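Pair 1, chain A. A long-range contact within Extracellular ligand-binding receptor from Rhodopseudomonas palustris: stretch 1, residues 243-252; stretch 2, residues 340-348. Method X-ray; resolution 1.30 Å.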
# COMPACT_ATOMS: atom_id res chain seq x y z
N GLY A 243 7.30 17.73 9.79
CA GLY A 243 7.81 19.06 9.50
C GLY A 243 9.13 19.02 8.79
O GLY A 243 9.58 17.99 8.29
N GLU A 244 9.76 20.19 8.71
CA GLU A 244 11.01 20.32 7.95
C GLU A 244 12.16 19.48 8.49
O GLU A 244 13.12 19.20 7.80
CB GLU A 244 11.44 21.79 7.87
CG GLU A 244 10.52 22.64 7.02
CD GLU A 244 10.89 24.09 7.11
OE1 GLU A 244 11.79 24.43 7.92
OE2 GLU A 244 10.28 24.88 6.37
N ALA A 245 12.04 19.01 9.73
CA ALA A 245 13.02 18.05 10.25
C ALA A 245 12.98 16.73 9.45
O ALA A 245 13.92 15.95 9.52
CB ALA A 245 12.75 17.80 11.72
N GLY A 246 11.92 16.45 8.69
CA GLY A 246 11.89 15.24 7.87
C GLY A 246 12.62 15.37 6.54
O GLY A 246 12.78 14.38 5.82
N LEU A 247 13.11 16.58 6.19
CA LEU A 247 13.79 16.75 4.91
C LEU A 247 14.93 15.77 4.78
O LEU A 247 15.73 15.56 5.70
CB LEU A 247 14.37 18.18 4.74
CG LEU A 247 13.31 19.26 4.52
CD1 LEU A 247 13.92 20.66 4.69
CD2 LEU A 247 12.66 19.14 3.13
N GLY A 248 15.04 15.17 3.59
CA GLY A 248 16.11 14.26 3.29
C GLY A 248 15.83 12.81 3.53
O GLY A 248 16.59 11.96 3.05
N ILE A 249 14.72 12.47 4.20
CA ILE A 249 14.44 11.04 4.43
C ILE A 249 14.16 10.39 3.05
O ILE A 249 13.37 10.90 2.25
CB ILE A 249 13.23 10.85 5.36
CG1 ILE A 249 13.64 11.29 6.79
CG2 ILE A 249 12.71 9.39 5.33
CD1 ILE A 249 12.44 11.43 7.74
N LEU A 250 14.76 9.23 2.82
CA LEU A 250 14.63 8.47 1.59
C LEU A 250 13.58 7.37 1.74
O LEU A 250 13.50 6.70 2.80
CB LEU A 250 15.97 7.82 1.21
CG LEU A 250 17.10 8.82 0.96
CD1 LEU A 250 18.43 8.09 0.82
CD2 LEU A 250 16.80 9.67 -0.27
N SER A 251 12.82 7.12 0.68
CA SER A 251 11.89 6.00 0.69
C SER A 251 11.71 5.46 -0.70
O SER A 251 11.83 6.22 -1.68
CB SER A 251 10.53 6.44 1.28
OG SER A 251 9.91 7.45 0.49
N THR A 252 11.31 4.20 -0.81
CA THR A 252 10.91 3.63 -2.08
C THR A 252 9.42 3.34 -2.04
O THR A 252 8.89 2.81 -1.06
CB THR A 252 11.73 2.38 -2.44
OG1 THR A 252 11.69 1.50 -1.31
CG2 THR A 252 13.17 2.77 -2.81
N VAL A 340 8.58 1.23 -9.20
CA VAL A 340 8.90 1.63 -7.83
C VAL A 340 9.84 2.80 -7.92
O VAL A 340 10.81 2.75 -8.71
CB VAL A 340 9.52 0.44 -7.04
CG1 VAL A 340 9.97 0.89 -5.65
CG2 VAL A 340 8.48 -0.69 -6.93
N TYR A 341 9.56 3.87 -7.20
CA TYR A 341 10.36 5.08 -7.30
C TYR A 341 11.18 5.26 -6.02
O TYR A 341 10.71 4.97 -4.92
CB TYR A 341 9.44 6.32 -7.50
CG TYR A 341 8.50 6.19 -8.66
CD1 TYR A 341 7.21 5.61 -8.51
CD2 TYR A 341 8.86 6.67 -9.92
CE1 TYR A 341 6.35 5.48 -9.57
CE2 TYR A 341 7.97 6.60 -10.97
CZ TYR A 341 6.72 6.01 -10.82
OH TYR A 341 5.86 5.92 -11.89
N LEU A 342 12.38 5.80 -6.18
CA LEU A 342 13.13 6.35 -5.04
C LEU A 342 12.68 7.78 -4.86
O LEU A 342 12.69 8.55 -5.84
CB LEU A 342 14.64 6.29 -5.31
CG LEU A 342 15.47 7.03 -4.22
CD1 LEU A 342 15.38 6.32 -2.86
CD2 LEU A 342 16.90 7.18 -4.71
N ARG A 343 12.32 8.16 -3.63
CA ARG A 343 11.91 9.54 -3.33
C ARG A 343 12.73 10.05 -2.17
O ARG A 343 13.30 9.29 -1.38
CB ARG A 343 10.43 9.62 -2.92
CG ARG A 343 9.48 8.87 -3.88
CD ARG A 343 9.18 7.43 -3.44
NE ARG A 343 8.66 7.38 -2.06
CZ ARG A 343 7.41 7.71 -1.72
NH1 ARG A 343 6.45 7.95 -2.64
NH2 ARG A 343 7.10 7.82 -0.43
N GLU A 344 12.77 11.37 -2.08
CA GLU A 344 13.36 12.07 -0.93
C GLU A 344 12.35 13.10 -0.43
O GLU A 344 11.72 13.80 -1.26
CB GLU A 344 14.66 12.79 -1.36
CG GLU A 344 15.37 13.52 -0.24
CD GLU A 344 16.65 14.19 -0.73
OE1 GLU A 344 17.17 13.77 -1.75
OE2 GLU A 344 17.11 15.13 -0.10
N VAL A 345 12.22 13.26 0.88
CA VAL A 345 11.34 14.34 1.38
C VAL A 345 12.00 15.67 1.05
O VAL A 345 13.18 15.87 1.40
CB VAL A 345 11.12 14.20 2.91
CG1 VAL A 345 10.27 15.36 3.40
CG2 VAL A 345 10.43 12.84 3.25
N GLU A 346 11.26 16.54 0.36
CA GLU A 346 11.76 17.84 -0.08
C GLU A 346 10.68 18.87 0.14
O GLU A 346 9.52 18.55 0.23
CB GLU A 346 12.07 17.83 -1.60
CG GLU A 346 13.22 16.92 -1.97
CD GLU A 346 13.62 17.06 -3.43
OE1 GLU A 346 13.04 17.91 -4.19
OE2 GLU A 346 14.56 16.30 -3.81
N LYS A 347 11.08 20.15 0.17
CA LYS A 347 10.15 21.25 0.22
C LYS A 347 10.15 21.88 -1.16
O LYS A 347 11.19 22.34 -1.64
CB LYS A 347 10.51 22.24 1.30
CG LYS A 347 9.39 23.29 1.49
CD LYS A 347 9.80 24.62 2.10
CE LYS A 347 10.71 24.51 3.30
NZ LYS A 347 10.85 25.88 3.89
N VAL A 348 8.97 21.90 -1.79
CA VAL A 348 8.80 22.46 -3.14
C VAL A 348 7.59 23.39 -3.12
O VAL A 348 6.48 22.99 -2.71
CB VAL A 348 8.59 21.33 -4.18
CG1 VAL A 348 8.29 21.93 -5.55
CG2 VAL A 348 9.83 20.44 -4.24

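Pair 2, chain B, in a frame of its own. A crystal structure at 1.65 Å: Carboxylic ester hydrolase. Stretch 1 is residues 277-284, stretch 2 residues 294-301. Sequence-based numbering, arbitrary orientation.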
# COMPACT_ATOMS: atom_id res chain seq x y z
N THR B 277 -25.59 19.27 -6.39
CA THR B 277 -26.13 19.32 -7.78
C THR B 277 -26.64 17.95 -8.21
O THR B 277 -27.35 17.88 -9.24
CB THR B 277 -25.07 19.82 -8.76
OG1 THR B 277 -24.00 18.87 -8.78
CG2 THR B 277 -24.58 21.20 -8.40
N ILE B 278 -26.33 16.89 -7.48
CA ILE B 278 -26.73 15.51 -7.88
C ILE B 278 -28.08 15.17 -7.26
O ILE B 278 -28.67 14.15 -7.65
CB ILE B 278 -25.62 14.49 -7.51
CG1 ILE B 278 -24.29 14.90 -8.15
CG2 ILE B 278 -26.01 13.08 -7.90
CD1 ILE B 278 -23.08 14.17 -7.59
N GLU B 279 -28.54 15.95 -6.29
CA GLU B 279 -29.85 15.66 -5.64
C GLU B 279 -30.94 15.56 -6.71
O GLU B 279 -30.99 16.41 -7.59
CB GLU B 279 -30.23 16.73 -4.64
CG GLU B 279 -31.42 16.29 -3.81
CD GLU B 279 -31.84 17.27 -2.74
OE1 GLU B 279 -33.04 17.23 -2.38
OE2 GLU B 279 -30.98 18.06 -2.27
N GLY B 280 -31.75 14.50 -6.65
CA GLY B 280 -32.87 14.27 -7.57
C GLY B 280 -32.48 13.41 -8.76
O GLY B 280 -33.37 12.94 -9.44
N LYS B 281 -31.20 13.15 -9.00
CA LYS B 281 -30.82 12.31 -10.16
C LYS B 281 -31.29 10.89 -9.91
O LYS B 281 -31.12 10.33 -8.84
CB LYS B 281 -29.32 12.39 -10.43
CG LYS B 281 -28.87 13.68 -11.11
CD LYS B 281 -28.56 13.46 -12.59
CE LYS B 281 -28.79 14.66 -13.49
NZ LYS B 281 -27.90 15.80 -13.15
N PRO B 282 -31.91 10.24 -10.91
CA PRO B 282 -32.39 8.87 -10.71
C PRO B 282 -31.22 7.88 -10.69
O PRO B 282 -30.23 8.08 -11.37
CB PRO B 282 -33.28 8.60 -11.94
CG PRO B 282 -32.75 9.57 -13.00
CD PRO B 282 -32.20 10.77 -12.25
N TYR B 283 -31.42 6.78 -9.99
CA TYR B 283 -30.46 5.67 -9.99
C TYR B 283 -31.25 4.38 -10.07
O TYR B 283 -32.39 4.29 -9.53
CB TYR B 283 -29.54 5.73 -8.76
CG TYR B 283 -30.22 5.56 -7.42
CD1 TYR B 283 -30.49 4.30 -6.90
CD2 TYR B 283 -30.55 6.68 -6.67
CE1 TYR B 283 -31.08 4.16 -5.65
CE2 TYR B 283 -31.15 6.55 -5.43
CZ TYR B 283 -31.41 5.30 -4.92
OH TYR B 283 -32.00 5.20 -3.69
N SER B 284 -30.64 3.38 -10.67
CA SER B 284 -31.20 2.03 -10.78
C SER B 284 -30.04 1.05 -10.80
O SER B 284 -29.11 1.26 -11.57
CB SER B 284 -32.07 1.91 -12.01
OG SER B 284 -32.34 0.55 -12.29
N GLN B 294 -32.22 -2.07 -6.58
CA GLN B 294 -32.28 -0.73 -5.95
C GLN B 294 -32.65 0.27 -7.04
O GLN B 294 -32.07 0.20 -8.15
CB GLN B 294 -30.95 -0.35 -5.27
CG GLN B 294 -30.44 -1.40 -4.31
CD GLN B 294 -28.94 -1.26 -4.12
OE1 GLN B 294 -28.43 -0.21 -3.73
NE2 GLN B 294 -28.22 -2.31 -4.46
N ASN B 295 -33.58 1.16 -6.73
CA ASN B 295 -33.90 2.32 -7.60
C ASN B 295 -34.52 3.41 -6.74
O ASN B 295 -35.06 3.13 -5.67
CB ASN B 295 -34.81 1.94 -8.77
CG ASN B 295 -36.16 1.44 -8.30
OD1 ASN B 295 -37.11 2.21 -8.19
ND2 ASN B 295 -36.24 0.15 -7.99
N GLY B 296 -34.40 4.62 -7.23
CA GLY B 296 -34.78 5.82 -6.48
C GLY B 296 -34.19 7.03 -7.13
O GLY B 296 -33.78 6.99 -8.33
N THR B 297 -34.15 8.10 -6.36
CA THR B 297 -33.49 9.36 -6.74
C THR B 297 -32.49 9.68 -5.63
O THR B 297 -32.77 9.36 -4.46
CB THR B 297 -34.49 10.51 -6.96
OG1 THR B 297 -35.19 10.74 -5.74
CG2 THR B 297 -35.44 10.25 -8.11
N VAL B 298 -31.38 10.32 -5.99
CA VAL B 298 -30.36 10.69 -4.98
C VAL B 298 -31.02 11.66 -4.01
O VAL B 298 -31.50 12.73 -4.43
CB VAL B 298 -29.09 11.26 -5.63
CG1 VAL B 298 -28.09 11.70 -4.56
CG2 VAL B 298 -28.48 10.23 -6.57
N SER B 299 -31.00 11.31 -2.74
CA SER B 299 -31.72 12.02 -1.67
C SER B 299 -30.83 13.07 -1.03
O SER B 299 -29.57 13.00 -1.13
CB SER B 299 -32.24 11.06 -0.65
OG SER B 299 -31.17 10.48 0.09
N ALA B 300 -31.46 14.03 -0.38
CA ALA B 300 -30.76 15.08 0.38
C ALA B 300 -29.94 14.42 1.50
O ALA B 300 -28.84 14.89 1.78
CB ALA B 300 -31.76 16.06 0.95
N LYS B 301 -30.52 13.43 2.17
CA LYS B 301 -29.85 12.74 3.29
C LYS B 301 -28.65 11.96 2.74
O LYS B 301 -27.65 11.90 3.45
CB LYS B 301 -30.79 11.76 3.99
CG LYS B 301 -31.78 12.38 4.97
CD LYS B 301 -32.82 11.36 5.41
CE LYS B 301 -33.99 11.91 6.20
NZ LYS B 301 -33.58 12.19 7.59
O HOH W 1 -32.57 7.45 -2.41

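In both pairs a short 3-10 segment leads into a type II beta turn, and the chain leaving the turn runs as a strand antiparallel to the second stretch. Fourteen central residues superpose with an RMSD of 0.8 Å. The turn spans Gly246(A) to Ile249(A) in pair 1 and Ile278(B) to Lys281(B) in pair 2, and its third position is glycine in both, Gly248(A) matching Gly280(B). Phi there is 94° and 93°, a region that favours glycine; at Gly248(A) a CB would also be jammed against the preceding carbonyl oxygen.

The same four backbone hydrogen bonds tie the stretches together. The turn glycine donates to a valine carbonyl, Gly248(A) N to Val345(A) O at 3.0 Å and Gly280(B) N to Val298(B) O at 2.9 Å. The valine nitrogen answers, Val345(A) N to Ile249(A) O at 3.0 Å and Val298(B) N to Lys281(B) O at 2.9 Å. Further along, Ser251(A) and Arg343(A) form a hydrogen-bonded antiparallel pair, as do Tyr283(B) and Gly296(B). The flanking non-hydrogen-bonded pairs bring CA-H groups close to carbonyl oxygens, such as Thr252(A) CA to Tyr341(A) O at 3.1 Å and Ser284(B) CA to Gln294(B) O at 3.3 Å.

The matched valines show why a compact, branched apolar residue suits this place: each lies against the turn, and much of its surface is covered by the first stretch. Val345(A) CG2 packs on Ile249(A) CB at 4.0 Å. In pair 2 the matching turn residue is Lys281(B), whose side-chain end leads away, and the valine finds other apolar neighbours: Val298(B) CG2 lies 4.0 Å from Ile278(B) CG2 and 4.1 Å from Tyr283(B) CD2. Ile278(B) corresponds to Gly246(A). In both pairs the carbonyl oxygen at this position meets the valine, Gly246(A) O lying 3.4 Å from Val345(A) CB and Ile278(B) O 3.6 Å from Val298(B) CB; Ile278(B) adds a side chain to the packing, which Gly246(A) cannot.

The sharpest contrast lies at the hydrogen-bonded pair. Pair 1 sets a small residue on the first strand and a long one on the second. The arginine bends back so that Arg343(A) NE and NH2 both donate to Ser251(A) OG, at 2.8 and 3.0 Å, with the hydroxyl near the guanidinium plane. Pair 2 reverses the sizes: the tyrosine ring lies across the glycine, with Gly296(B) CA 4.0 Å from the centroid of the Tyr283(B) ring and over its face. A CB on this glycine would clash with the phenol oxygen, so its bareness makes room for the ring. A water bridges the polar end of the arrangement, 2.7 Å from Tyr283(B) OH, and donates to Thr297(B) O at 2.8 Å.

At the outer end, pair 1 uses charge: Glu244(A) OE2 and Lys347(A) NZ form a 2.7 Å salt bridge, suited to long, flexible side chains at an exposed site. The lysine's counterpart is Ala300(B), whose CB rests 3.8 Å from Glu279(B) OE1.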